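Local coordinates for protein probable transcriptional regulator, AsnC family (Thermus thermophilus, PDB 2DJW) that is of unknown function but, as a stand-alone RAM domain of the AsnC regulator family, may take part in sequence-specific DNA binding and binds zinc, at residues M1-V6 / V41-L46; F5-P10 / R68-L73; Q16-A21 / L61-V66. One frame throughout, in Å; residues are numbered along the deposited sequence.

Interaction 1: M1-V6 / V41-L46; sequences MITAFV and VALVRL
Ile2, Ala4 and Val6 face Leu46, Val44 and Ala42 in an antiparallel ladder between the two central strands of the sheet, 2-10 and 40-46. The segments run at 154° to one another. All three pairs are hydrogen-bonded in both directions, although the bond from Ala4 N to Val44 O is weak at 3.3 Å. Their side chains share the face turned to helix 52-60, and here Val6 CG2 meets Val44 CG2 at 3.8 Å. The ladder illustrates how a RAM domain, a βαββαβ ferredoxin-like fold, uses both faces of its sheet: one packs under helices, the other meets a partner subunit. On that second face lie Thr3, Phe5, Leu43 and Arg45. Leu43 CG is anti to the backbone N (chi1 176°), and CD1 beyond it touches Thr3 CG2 at 3.6 Å and Phe5 CE1 at 3.7 Å. Its other methyl, CD2, sits 3.8 Å above the guanidinium plane of Arg45, displaced toward the rim. Arg45 lies beside Thr3, pointing the same way, and NH1 donates to Thr3 OG1 at 2.9 Å, the acceptor lying in the guanidinium plane. The other terminal nitrogen, NH2, forms a salt bridge with Glu30 of the second subunit.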
ATOM      1  N   MET A   1     -26.747  22.462  -0.791  1.00 50.54           N
ATOM      2  CA  MET A   1     -25.540  22.381   0.071  1.00 49.96           C
ATOM      3  C   MET A   1     -24.915  21.008  -0.097  1.00 48.92           C
ATOM      4  O   MET A   1     -25.571  19.983   0.152  1.00 48.96           O
ATOM      5  CB  MET A   1     -25.894  22.625   1.532  1.00 51.16           C
ATOM      6  CG  MET A   1     -24.878  23.495   2.289  1.00 53.04           C
ATOM      7  SD  MET A   1     -25.050  25.280   1.950  1.00 59.13           S
ATOM      8  CE  MET A   1     -23.612  25.909   2.846  1.00 54.16           C
ATOM      9  N   ILE A   2     -23.670  20.989  -0.569  1.00 46.79           N
ATOM     10  CA  ILE A   2     -22.918  19.747  -0.698  1.00 45.03           C
ATOM     11  C   ILE A   2     -22.142  19.488   0.588  1.00 43.59           C
ATOM     12  O   ILE A   2     -21.662  20.419   1.218  1.00 43.45           O
ATOM     13  CB  ILE A   2     -21.950  19.777  -1.915  1.00 44.95           C
ATOM     14  CG1 ILE A   2     -22.745  19.927  -3.218  1.00 45.15           C
ATOM     15  CG2 ILE A   2     -21.084  18.527  -1.950  1.00 44.62           C
ATOM     16  CD1 ILE A   2     -21.880  20.168  -4.447  1.00 45.52           C
ATOM     17  N   THR A   3     -22.057  18.221   0.978  1.00 41.97           N
ATOM     18  CA  THR A   3     -21.210  17.792   2.077  1.00 40.17           C
ATOM     19  C   THR A   3     -19.920  17.100   1.584  1.00 38.83           C
ATOM     20  O   THR A   3     -19.922  16.383   0.575  1.00 37.08           O
ATOM     21  CB  THR A   3     -21.989  16.905   3.053  1.00 40.16           C
ATOM     22  OG1 THR A   3     -23.031  17.689   3.645  1.00 42.44           O
ATOM     23  CG2 THR A   3     -21.094  16.374   4.168  1.00 38.57           C
ATOM     24  N   ALA A   4     -18.830  17.355   2.309  1.00 37.06           N
ATOM     25  CA  ALA A   4     -17.543  16.733   2.070  1.00 36.30           C
ATOM     26  C   ALA A   4     -16.894  16.402   3.410  1.00 36.01           C
ATOM     27  O   ALA A   4     -17.123  17.083   4.418  1.00 35.78           O
ATOM     28  CB  ALA A   4     -16.656  17.666   1.253  1.00 36.19           C
ATOM     29  N   PHE A   5     -16.101  15.341   3.423  1.00 35.48           N
ATOM     30  CA  PHE A   5     -15.351  14.943   4.609  1.00 34.86           C
ATOM     31  C   PHE A   5     -13.912  15.153   4.215  1.00 34.52           C
ATOM     32  O   PHE A   5     -13.430  14.484   3.303  1.00 34.52           O
ATOM     33  CB  PHE A   5     -15.612  13.461   4.970  1.00 34.29           C
ATOM     34  CG  PHE A   5     -17.060  13.169   5.300  1.00 35.48           C
ATOM     35  CD1 PHE A   5     -17.511  13.227   6.611  1.00 34.77           C
ATOM     36  CD2 PHE A   5     -17.986  12.890   4.285  1.00 34.02           C
ATOM     37  CE1 PHE A   5     -18.858  12.997   6.912  1.00 36.63           C
ATOM     38  CE2 PHE A   5     -19.327  12.658   4.585  1.00 33.90           C
ATOM     39  CZ  PHE A   5     -19.768  12.701   5.893  1.00 33.97           C
ATOM     40  N   VAL A   6     -13.244  16.116   4.857  1.00 34.26           N
ATOM     41  CA  VAL A   6     -11.832  16.405   4.540  1.00 34.22           C
ATOM     42  C   VAL A   6     -10.905  15.771   5.568  1.00 34.53           C
ATOM     43  O   VAL A   6     -10.949  16.074   6.763  1.00 34.17           O
ATOM     44  CB  VAL A   6     -11.506  17.915   4.324  1.00 34.02           C
ATOM     45  CG1 VAL A   6     -10.130  18.065   3.726  1.00 32.88           C
ATOM     46  CG2 VAL A   6     -12.535  18.569   3.404  1.00 34.13           C
ATOM     47  N   VAL A  41     -10.208  15.427  10.895  1.00 32.67           N
ATOM     48  CA  VAL A  41     -11.250  15.317   9.868  1.00 32.44           C
ATOM     49  C   VAL A  41     -12.075  16.578   9.941  1.00 32.66           C
ATOM     50  O   VAL A  41     -12.563  16.917  11.028  1.00 31.96           O
ATOM     51  CB  VAL A  41     -12.224  14.097  10.095  1.00 32.29           C
ATOM     52  CG1 VAL A  41     -13.334  14.069   9.032  1.00 31.45           C
ATOM     53  CG2 VAL A  41     -11.473  12.784  10.077  1.00 31.85           C
ATOM     54  N   ALA A  42     -12.262  17.249   8.803  1.00 32.42           N
ATOM     55  CA  ALA A  42     -13.230  18.338   8.747  1.00 33.86           C
ATOM     56  C   ALA A  42     -14.529  17.963   8.028  1.00 34.57           C
ATOM     57  O   ALA A  42     -14.509  17.575   6.867  1.00 34.60           O
ATOM     58  CB  ALA A  42     -12.613  19.611   8.110  1.00 33.67           C
ATOM     59  N   LEU A  43     -15.651  18.113   8.724  1.00 35.39           N
ATOM     60  CA  LEU A  43     -16.964  18.056   8.102  1.00 36.59           C
ATOM     61  C   LEU A  43     -17.321  19.452   7.571  1.00 37.73           C
ATOM     62  O   LEU A  43     -17.590  20.378   8.350  1.00 37.77           O
ATOM     63  CB  LEU A  43     -18.015  17.574   9.103  1.00 36.48           C
ATOM     64  CG  LEU A  43     -19.475  17.541   8.650  1.00 37.48           C
ATOM     65  CD1 LEU A  43     -19.657  16.542   7.510  1.00 39.18           C
ATOM     66  CD2 LEU A  43     -20.404  17.189   9.817  1.00 36.21           C
ATOM     67  N   VAL A  44     -17.316  19.567   6.241  1.00 38.21           N
ATOM     68  CA  VAL A  44     -17.526  20.806   5.520  1.00 39.19           C
ATOM     69  C   VAL A  44     -18.921  20.802   4.841  1.00 39.91           C
ATOM     70  O   VAL A  44     -19.464  19.740   4.514  1.00 39.95           O
ATOM     71  CB  VAL A  44     -16.386  21.042   4.463  1.00 38.83           C
ATOM     72  CG1 VAL A  44     -16.479  22.398   3.863  1.00 39.59           C
ATOM     73  CG2 VAL A  44     -14.997  20.917   5.095  1.00 39.91           C
ATOM     74  N   ARG A  45     -19.499  21.991   4.660  1.00 40.43           N
ATOM     75  CA  ARG A  45     -20.770  22.156   3.942  1.00 41.54           C
ATOM     76  C   ARG A  45     -20.536  23.158   2.853  1.00 41.92           C
ATOM     77  O   ARG A  45     -20.069  24.263   3.133  1.00 42.60           O
ATOM     78  CB  ARG A  45     -21.871  22.685   4.871  1.00 41.69           C
ATOM     79  CG  ARG A  45     -22.029  21.924   6.180  1.00 41.67           C
ATOM     80  CD  ARG A  45     -22.589  20.538   5.980  1.00 42.17           C
ATOM     81  NE  ARG A  45     -23.036  20.014   7.264  1.00 43.14           N
ATOM     82  CZ  ARG A  45     -23.469  18.781   7.472  1.00 44.31           C
ATOM     83  NH1 ARG A  45     -23.513  17.915   6.468  1.00 46.33           N
ATOM     84  NH2 ARG A  45     -23.855  18.417   8.691  1.00 43.98           N
ATOM     85  N   LEU A  46     -20.834  22.784   1.613  1.00 42.48           N
ATOM     86  CA  LEU A  46     -20.506  23.641   0.469  1.00 43.59           C
ATOM     87  C   LEU A  46     -21.714  24.138  -0.322  1.00 44.56           C
ATOM     88  O   LEU A  46     -22.672  23.397  -0.537  1.00 44.24           O
ATOM     89  CB  LEU A  46     -19.536  22.924  -0.477  1.00 43.40           C
ATOM     90  CG  LEU A  46     -18.301  22.243   0.129  1.00 43.58           C
ATOM     91  CD1 LEU A  46     -17.827  21.114  -0.772  1.00 41.45           C
ATOM     92  CD2 LEU A  46     -17.197  23.278   0.371  1.00 42.86           C
TER

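Interaction 2: F5-P10 / R68-L73; sequences FVLIRP and RTETLL
Phe5 pairs with Leu72, Leu7 with Glu70 and Arg9 with Arg68 as hydrogen-bonded partners of an antiparallel ladder whose strand segments approach to 4.5 Å at 166°. The alternate residues turn to the other face, where Val6 CG1 reaches Thr69 OG1 at 3.4 Å and Thr71 OG1 at 3.7 Å; helix 52-60 packs over both threonines. On the face of Leu7, the ring of Phe5 brings its CD2 edge to Leu72 O. Leu7 CB rests 3.2 Å from Glu70 O, while CD1 meets Leu72 CD2 at 3.9 Å and CD2 lies near Glu70 OE1. An alanine in place of Leu7 would probably open a gap beside the Leu72 methyl and leave the Glu70 side chain with less to lean on. Further along, Arg9 bends at chi3 (-51°), which turns NE aside from the extended stem; NH1 packs 3.5 Å from Arg68 CB, with the two guanidinium planes 70° apart. Arg9 NH2 is held by Pro37 O, and its charge also faces Tyr38 in a cation-pi contact. Central strand 2-10 flanked by strand 66-77, an edge strand of this chain's sheet, is the pairing of first and last strands typical of the ferredoxin-like βαββαβ fold.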
ATOM      1  N   PHE A   5     -16.101  15.341   3.423  1.00 35.48           N
ATOM      2  CA  PHE A   5     -15.351  14.943   4.609  1.00 34.86           C
ATOM      3  C   PHE A   5     -13.912  15.153   4.215  1.00 34.52           C
ATOM      4  O   PHE A   5     -13.430  14.484   3.303  1.00 34.52           O
ATOM      5  CB  PHE A   5     -15.612  13.461   4.970  1.00 34.29           C
ATOM      6  CG  PHE A   5     -17.060  13.169   5.300  1.00 35.48           C
ATOM      7  CD1 PHE A   5     -17.511  13.227   6.611  1.00 34.77           C
ATOM      8  CD2 PHE A   5     -17.986  12.890   4.285  1.00 34.02           C
ATOM      9  CE1 PHE A   5     -18.858  12.997   6.912  1.00 36.63           C
ATOM     10  CE2 PHE A   5     -19.327  12.658   4.585  1.00 33.90           C
ATOM     11  CZ  PHE A   5     -19.768  12.701   5.893  1.00 33.97           C
ATOM     12  N   VAL A   6     -13.244  16.116   4.857  1.00 34.26           N
ATOM     13  CA  VAL A   6     -11.832  16.405   4.540  1.00 34.22           C
ATOM     14  C   VAL A   6     -10.905  15.771   5.568  1.00 34.53           C
ATOM     15  O   VAL A   6     -10.949  16.074   6.763  1.00 34.17           O
ATOM     16  CB  VAL A   6     -11.506  17.915   4.324  1.00 34.02           C
ATOM     17  CG1 VAL A   6     -10.130  18.065   3.726  1.00 32.88           C
ATOM     18  CG2 VAL A   6     -12.535  18.569   3.404  1.00 34.13           C
ATOM     19  N   LEU A   7     -10.092  14.850   5.079  1.00 34.57           N
ATOM     20  CA  LEU A   7      -9.167  14.124   5.907  1.00 34.81           C
ATOM     21  C   LEU A   7      -7.801  14.849   5.860  1.00 35.17           C
ATOM     22  O   LEU A   7      -7.199  14.991   4.800  1.00 32.87           O
ATOM     23  CB  LEU A   7      -9.068  12.683   5.385  1.00 34.98           C
ATOM     24  CG  LEU A   7     -10.085  11.563   5.751  1.00 36.59           C
ATOM     25  CD1 LEU A   7     -11.566  11.968   5.791  1.00 34.42           C
ATOM     26  CD2 LEU A   7      -9.885  10.346   4.830  1.00 34.98           C
ATOM     27  N   ILE A   8      -7.339  15.304   7.028  1.00 36.20           N
ATOM     28  CA  ILE A   8      -6.101  16.094   7.150  1.00 37.30           C
ATOM     29  C   ILE A   8      -5.042  15.343   7.969  1.00 38.46           C
ATOM     30  O   ILE A   8      -5.274  15.005   9.137  1.00 38.72           O
ATOM     31  CB  ILE A   8      -6.381  17.476   7.782  1.00 36.58           C
ATOM     32  CG1 ILE A   8      -7.615  18.131   7.167  1.00 35.72           C
ATOM     33  CG2 ILE A   8      -5.184  18.414   7.700  1.00 38.22           C
ATOM     34  CD1 ILE A   8      -8.763  18.241   8.162  1.00 33.41           C
ATOM     35  N   ARG A   9      -3.911  15.046   7.333  1.00 39.81           N
ATOM     36  CA  ARG A   9      -2.728  14.559   8.035  1.00 41.97           C
ATOM     37  C   ARG A   9      -1.736  15.715   8.259  1.00 42.58           C
ATOM     38  O   ARG A   9      -1.061  16.171   7.317  1.00 42.07           O
ATOM     39  CB  ARG A   9      -2.044  13.422   7.265  1.00 42.16           C
ATOM     40  CG  ARG A   9      -0.621  13.083   7.766  1.00 42.57           C
ATOM     41  CD  ARG A   9      -0.020  11.930   7.002  1.00 43.88           C
ATOM     42  NE  ARG A   9      -0.967  10.810   6.982  1.00 49.04           N
ATOM     43  CZ  ARG A   9      -1.539  10.294   5.892  1.00 47.13           C
ATOM     44  NH1 ARG A   9      -1.241  10.748   4.675  1.00 47.32           N
ATOM     45  NH2 ARG A   9      -2.396   9.296   6.033  1.00 46.04           N
ATOM     46  N   PRO A  10      -1.672  16.222   9.501  1.00 43.44           N
ATOM     47  CA  PRO A  10      -0.713  17.278   9.830  1.00 43.25           C
ATOM     48  C   PRO A  10       0.622  16.718  10.299  1.00 43.40           C
ATOM     49  O   PRO A  10       0.700  15.537  10.692  1.00 43.12           O
ATOM     50  CB  PRO A  10      -1.392  17.980  10.996  1.00 42.91           C
ATOM     51  CG  PRO A  10      -2.095  16.880  11.720  1.00 43.07           C
ATOM     52  CD  PRO A  10      -2.497  15.857  10.673  1.00 43.69           C
ATOM     53  N   ARG A  68      -0.655  15.832   4.120  1.00 49.97           N
ATOM     54  CA  ARG A  68      -1.613  15.342   3.130  1.00 49.54           C
ATOM     55  C   ARG A  68      -3.041  15.699   3.521  1.00 48.12           C
ATOM     56  O   ARG A  68      -3.397  15.718   4.706  1.00 47.62           O
ATOM     57  CB  ARG A  68      -1.521  13.818   2.956  1.00 50.05           C
ATOM     58  CG  ARG A  68      -0.196  13.294   2.364  1.00 53.98           C
ATOM     59  CD  ARG A  68      -0.097  13.452   0.833  1.00 58.47           C
ATOM     60  NE  ARG A  68       1.243  13.072   0.382  1.00 63.47           N
ATOM     61  CZ  ARG A  68       1.551  11.934  -0.249  1.00 66.61           C
ATOM     62  NH1 ARG A  68       0.611  11.036  -0.564  1.00 67.24           N
ATOM     63  NH2 ARG A  68       2.814  11.697  -0.595  1.00 67.07           N
ATOM     64  N   THR A  69      -3.842  15.965   2.499  1.00 46.86           N
ATOM     65  CA  THR A  69      -5.292  16.104   2.614  1.00 45.50           C
ATOM     66  C   THR A  69      -5.972  15.051   1.696  1.00 44.44           C
ATOM     67  O   THR A  69      -5.452  14.729   0.595  1.00 43.58           O
ATOM     68  CB  THR A  69      -5.718  17.555   2.252  1.00 45.55           C
ATOM     69  OG1 THR A  69      -6.848  17.940   3.022  1.00 48.08           O
ATOM     70  CG2 THR A  69      -6.053  17.710   0.788  1.00 44.44           C
ATOM     71  N   GLU A  70      -7.113  14.511   2.141  1.00 42.67           N
ATOM     72  CA  GLU A  70      -7.956  13.677   1.262  1.00 41.28           C
ATOM     73  C   GLU A  70      -9.441  13.969   1.417  1.00 39.35           C
ATOM     74  O   GLU A  70      -9.990  13.780   2.474  1.00 39.40           O
ATOM     75  CB  GLU A  70      -7.683  12.180   1.464  1.00 41.50           C
ATOM     76  CG  GLU A  70      -7.883  11.377   0.196  1.00 44.49           C
ATOM     77  CD  GLU A  70      -8.313   9.937   0.437  1.00 48.23           C
ATOM     78  OE1 GLU A  70      -7.886   9.340   1.443  1.00 50.45           O
ATOM     79  OE2 GLU A  70      -9.062   9.393  -0.409  1.00 50.77           O
ATOM     80  N   THR A  71     -10.082  14.443   0.356  1.00 38.02           N
ATOM     81  CA  THR A  71     -11.479  14.870   0.413  1.00 36.65           C
ATOM     82  C   THR A  71     -12.432  13.790  -0.114  1.00 36.13           C
ATOM     83  O   THR A  71     -12.289  13.307  -1.257  1.00 34.48           O
ATOM     84  CB  THR A  71     -11.710  16.181  -0.339  1.00 36.28           C
ATOM     85  OG1 THR A  71     -10.851  17.183   0.196  1.00 37.73           O
ATOM     86  CG2 THR A  71     -13.162  16.667  -0.194  1.00 36.44           C
ATOM     87  N   LEU A  72     -13.386  13.435   0.751  1.00 34.99           N
ATOM     88  CA  LEU A  72     -14.453  12.486   0.434  1.00 35.04           C
ATOM     89  C   LEU A  72     -15.706  13.305   0.194  1.00 35.05           C
ATOM     90  O   LEU A  72     -16.345  13.726   1.149  1.00 35.83           O
ATOM     91  CB  LEU A  72     -14.669  11.510   1.597  1.00 34.11           C
ATOM     92  CG  LEU A  72     -13.737  10.302   1.849  1.00 34.60           C
ATOM     93  CD1 LEU A  72     -12.332  10.376   1.301  1.00 31.61           C
ATOM     94  CD2 LEU A  72     -13.695   9.901   3.306  1.00 34.59           C
ATOM     95  N   LEU A  73     -16.050  13.547  -1.070  1.00 34.87           N
ATOM     96  CA  LEU A  73     -17.195  14.388  -1.377  1.00 35.65           C
ATOM     97  C   LEU A  73     -18.522  13.624  -1.527  1.00 35.55           C
ATOM     98  O   LEU A  73     -18.646  12.723  -2.332  1.00 35.80           O
ATOM     99  CB  LEU A  73     -16.919  15.282  -2.604  1.00 35.55           C
ATOM    100  CG  LEU A  73     -18.071  16.248  -2.920  1.00 36.38           C
ATOM    101  CD1 LEU A  73     -17.644  17.664  -3.103  1.00 35.61           C
ATOM    102  CD2 LEU A  73     -18.980  15.794  -4.106  1.00 38.19           C
TER

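Interaction 3: Q16-A21 / L61-V66; sequences QALGEA and LSLEGV
Leu18 and Ala21, three residues apart on helix 15-22, carry the contact of that helix with the loop 61-66, which buries 202 Å² over both sides. Leu18 is the residue that enters the loop. Its CG is anti to the carbonyl carbon (chi1 -56°), on the side of the backbone N, and the methyls beyond it meet different parts of the loop, though both reach Val66 CG1. CD2 comes within 3.2 Å of Glu64 O, a close approach, and packs on Leu63 CB at 3.8 Å, the two leucine side chains running alongside each other with opposite headings. CD1 lies 4.0 Å from Gly65 C and 3.8 Å from Val66 CG1, where the leucine and valine side chains cross obliquely. Leu63 to Val66 form a type II beta turn at the end of the loop that leads from the second helix of the βαββαβ ferredoxin-like fold into its last strand, and here the turn meets the first helix. Gly65 holds the third position of the turn with a positive phi (111°); a CB there would jam against Glu64 O and crowd Leu18 CD1. The turn has polar ties as well, since Glu64 O accepts a hydrogen bond from Arg14 NE and the Glu64 carboxylate forms a salt bridge with Arg11. Three residues after Leu18, Ala21 directs its CB at the loop and meets the end of the Leu63 side chain, Ala21 CB to Leu63 CD1 being 3.7 Å. No hydrogen bond links the helical segment to the loop segment; what joins them is apolar packing, with Glu64 O close to Leu18 CD2.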
ATOM      1  N   GLN A  16      -3.041  20.571  16.928  1.00 37.50           N
ATOM      2  CA  GLN A  16      -3.977  21.502  17.577  1.00 37.40           C
ATOM      3  C   GLN A  16      -4.064  22.839  16.863  1.00 37.18           C
ATOM      4  O   GLN A  16      -5.151  23.330  16.578  1.00 37.96           O
ATOM      5  CB  GLN A  16      -3.623  21.687  19.047  1.00 37.62           C
ATOM      6  CG  GLN A  16      -3.905  20.471  19.867  1.00 36.97           C
ATOM      7  CD  GLN A  16      -3.426  20.590  21.289  1.00 36.16           C
ATOM      8  OE1 GLN A  16      -4.217  20.856  22.189  1.00 34.12           O
ATOM      9  NE2 GLN A  16      -2.140  20.328  21.510  1.00 33.60           N
ATOM     10  N   ALA A  17      -2.915  23.422  16.572  1.00 37.31           N
ATOM     11  CA  ALA A  17      -2.826  24.601  15.718  1.00 37.21           C
ATOM     12  C   ALA A  17      -3.733  24.448  14.487  1.00 37.03           C
ATOM     13  O   ALA A  17      -4.680  25.223  14.289  1.00 37.36           O
ATOM     14  CB  ALA A  17      -1.371  24.802  15.304  1.00 36.99           C
ATOM     15  N   LEU A  18      -3.482  23.422  13.677  1.00 37.49           N
ATOM     16  CA  LEU A  18      -4.305  23.193  12.462  1.00 37.47           C
ATOM     17  C   LEU A  18      -5.775  22.900  12.771  1.00 37.34           C
ATOM     18  O   LEU A  18      -6.676  23.423  12.094  1.00 37.50           O
ATOM     19  CB  LEU A  18      -3.677  22.143  11.556  1.00 37.71           C
ATOM     20  CG  LEU A  18      -2.238  22.504  11.151  1.00 37.50           C
ATOM     21  CD1 LEU A  18      -1.527  21.293  10.653  1.00 37.40           C
ATOM     22  CD2 LEU A  18      -2.210  23.622  10.118  1.00 38.35           C
ATOM     23  N   GLY A  19      -6.019  22.129  13.824  1.00 36.98           N
ATOM     24  CA  GLY A  19      -7.368  21.881  14.271  1.00 37.61           C
ATOM     25  C   GLY A  19      -8.112  23.179  14.434  1.00 38.71           C
ATOM     26  O   GLY A  19      -9.151  23.379  13.821  1.00 39.45           O
ATOM     27  N   GLU A  20      -7.553  24.079  15.248  1.00 39.66           N
ATOM     28  CA  GLU A  20      -8.174  25.368  15.590  1.00 40.13           C
ATOM     29  C   GLU A  20      -8.322  26.334  14.426  1.00 39.87           C
ATOM     30  O   GLU A  20      -9.343  27.007  14.319  1.00 40.02           O
ATOM     31  CB  GLU A  20      -7.385  26.038  16.721  1.00 40.78           C
ATOM     32  CG  GLU A  20      -7.397  25.216  17.991  1.00 41.00           C
ATOM     33  CD  GLU A  20      -6.517  25.793  19.061  1.00 40.25           C
ATOM     34  OE1 GLU A  20      -5.535  26.492  18.732  1.00 41.60           O
ATOM     35  OE2 GLU A  20      -6.811  25.542  20.238  1.00 37.10           O
ATOM     36  N   ALA A  21      -7.303  26.396  13.570  1.00 39.95           N
ATOM     37  CA  ALA A  21      -7.363  27.170  12.326  1.00 40.21           C
ATOM     38  C   ALA A  21      -8.434  26.691  11.333  1.00 40.54           C
ATOM     39  O   ALA A  21      -9.101  27.519  10.723  1.00 40.22           O
ATOM     40  CB  ALA A  21      -5.998  27.189  11.654  1.00 40.70           C
ATOM     41  N   LEU A  61      -4.729  23.958   2.695  1.00 47.90           N
ATOM     42  CA  LEU A  61      -3.403  23.650   2.133  1.00 49.17           C
ATOM     43  C   LEU A  61      -2.478  24.872   2.097  1.00 50.04           C
ATOM     44  O   LEU A  61      -1.269  24.743   1.832  1.00 49.72           O
ATOM     45  CB  LEU A  61      -3.504  22.990   0.751  1.00 48.81           C
ATOM     46  CG  LEU A  61      -4.165  21.614   0.591  1.00 48.96           C
ATOM     47  CD1 LEU A  61      -4.376  21.322  -0.895  1.00 47.19           C
ATOM     48  CD2 LEU A  61      -3.374  20.487   1.257  1.00 48.27           C
ATOM     49  N   SER A  62      -3.047  26.042   2.382  1.00 50.91           N
ATOM     50  CA  SER A  62      -2.274  27.272   2.520  1.00 52.34           C
ATOM     51  C   SER A  62      -1.857  27.451   3.969  1.00 52.90           C
ATOM     52  O   SER A  62      -1.404  28.542   4.375  1.00 53.28           O
ATOM     53  CB  SER A  62      -3.101  28.480   2.092  1.00 52.42           C
ATOM     54  OG  SER A  62      -3.930  28.911   3.163  1.00 53.24           O
ATOM     55  N   LEU A  63      -2.046  26.399   4.767  1.00 52.95           N
ATOM     56  CA  LEU A  63      -1.661  26.464   6.167  1.00 52.23           C
ATOM     57  C   LEU A  63      -0.378  25.726   6.382  1.00 52.03           C
ATOM     58  O   LEU A  63      -0.117  24.694   5.750  1.00 51.97           O
ATOM     59  CB  LEU A  63      -2.755  25.953   7.106  1.00 52.15           C
ATOM     60  CG  LEU A  63      -4.102  26.688   7.168  1.00 51.29           C
ATOM     61  CD1 LEU A  63      -4.973  26.035   8.237  1.00 50.49           C
ATOM     62  CD2 LEU A  63      -3.966  28.189   7.442  1.00 52.21           C
ATOM     63  N   GLU A  64       0.426  26.282   7.283  1.00 51.61           N
ATOM     64  CA  GLU A  64       1.714  25.716   7.627  1.00 51.00           C
ATOM     65  C   GLU A  64       1.536  24.407   8.404  1.00 50.47           C
ATOM     66  O   GLU A  64       0.824  24.370   9.409  1.00 50.74           O
ATOM     67  CB  GLU A  64       2.554  26.777   8.385  1.00 51.11           C
ATOM     68  CG  GLU A  64       3.409  26.281   9.551  1.00 49.39           C
ATOM     69  CD  GLU A  64       4.442  25.258   9.132  1.00 48.34           C
ATOM     70  OE1 GLU A  64       4.881  25.286   7.958  1.00 46.72           O
ATOM     71  OE2 GLU A  64       4.820  24.430   9.992  1.00 48.61           O
ATOM     72  N   GLY A  65       2.167  23.344   7.917  1.00 49.94           N
ATOM     73  CA  GLY A  65       2.205  22.067   8.630  1.00 50.43           C
ATOM     74  C   GLY A  65       1.435  20.868   8.062  1.00 50.53           C
ATOM     75  O   GLY A  65       1.594  19.738   8.544  1.00 50.41           O
ATOM     76  N   VAL A  66       0.598  21.097   7.048  1.00 50.56           N
ATOM     77  CA  VAL A  66      -0.247  20.020   6.510  1.00 50.00           C
ATOM     78  C   VAL A  66       0.520  19.152   5.504  1.00 49.98           C
ATOM     79  O   VAL A  66       1.008  19.633   4.478  1.00 50.03           O
ATOM     80  CB  VAL A  66      -1.604  20.528   5.936  1.00 50.10           C
ATOM     81  CG1 VAL A  66      -2.316  21.494   6.908  1.00 48.86           C
ATOM     82  CG2 VAL A  66      -1.412  21.172   4.609  1.00 50.97           C
TER

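Overall arrangement
Strand 2-10 is the common thread: interaction 1 pairs its first half with strand 40-46, and interaction 2 its second half with strand 66-77, sharing Phe5 and Val6. Their centres are about 10 Å apart in one sheet, and Ala4 CB touches Thr71 CG2 across the boundary. Interaction 3, about 12 Å from interaction 2 between centres, meets it where Pro10 packs on Leu18. From interaction 1 it is separated by about 17 Å between centres, on the opposite side of the chain's centre. Along the sequence, both segments of interaction 3 fall between those of interaction 2, while they alternate with those of interaction 1. Parts far apart in sequence are thus brought together in one small domain, and all three contacts also reach the second subunit.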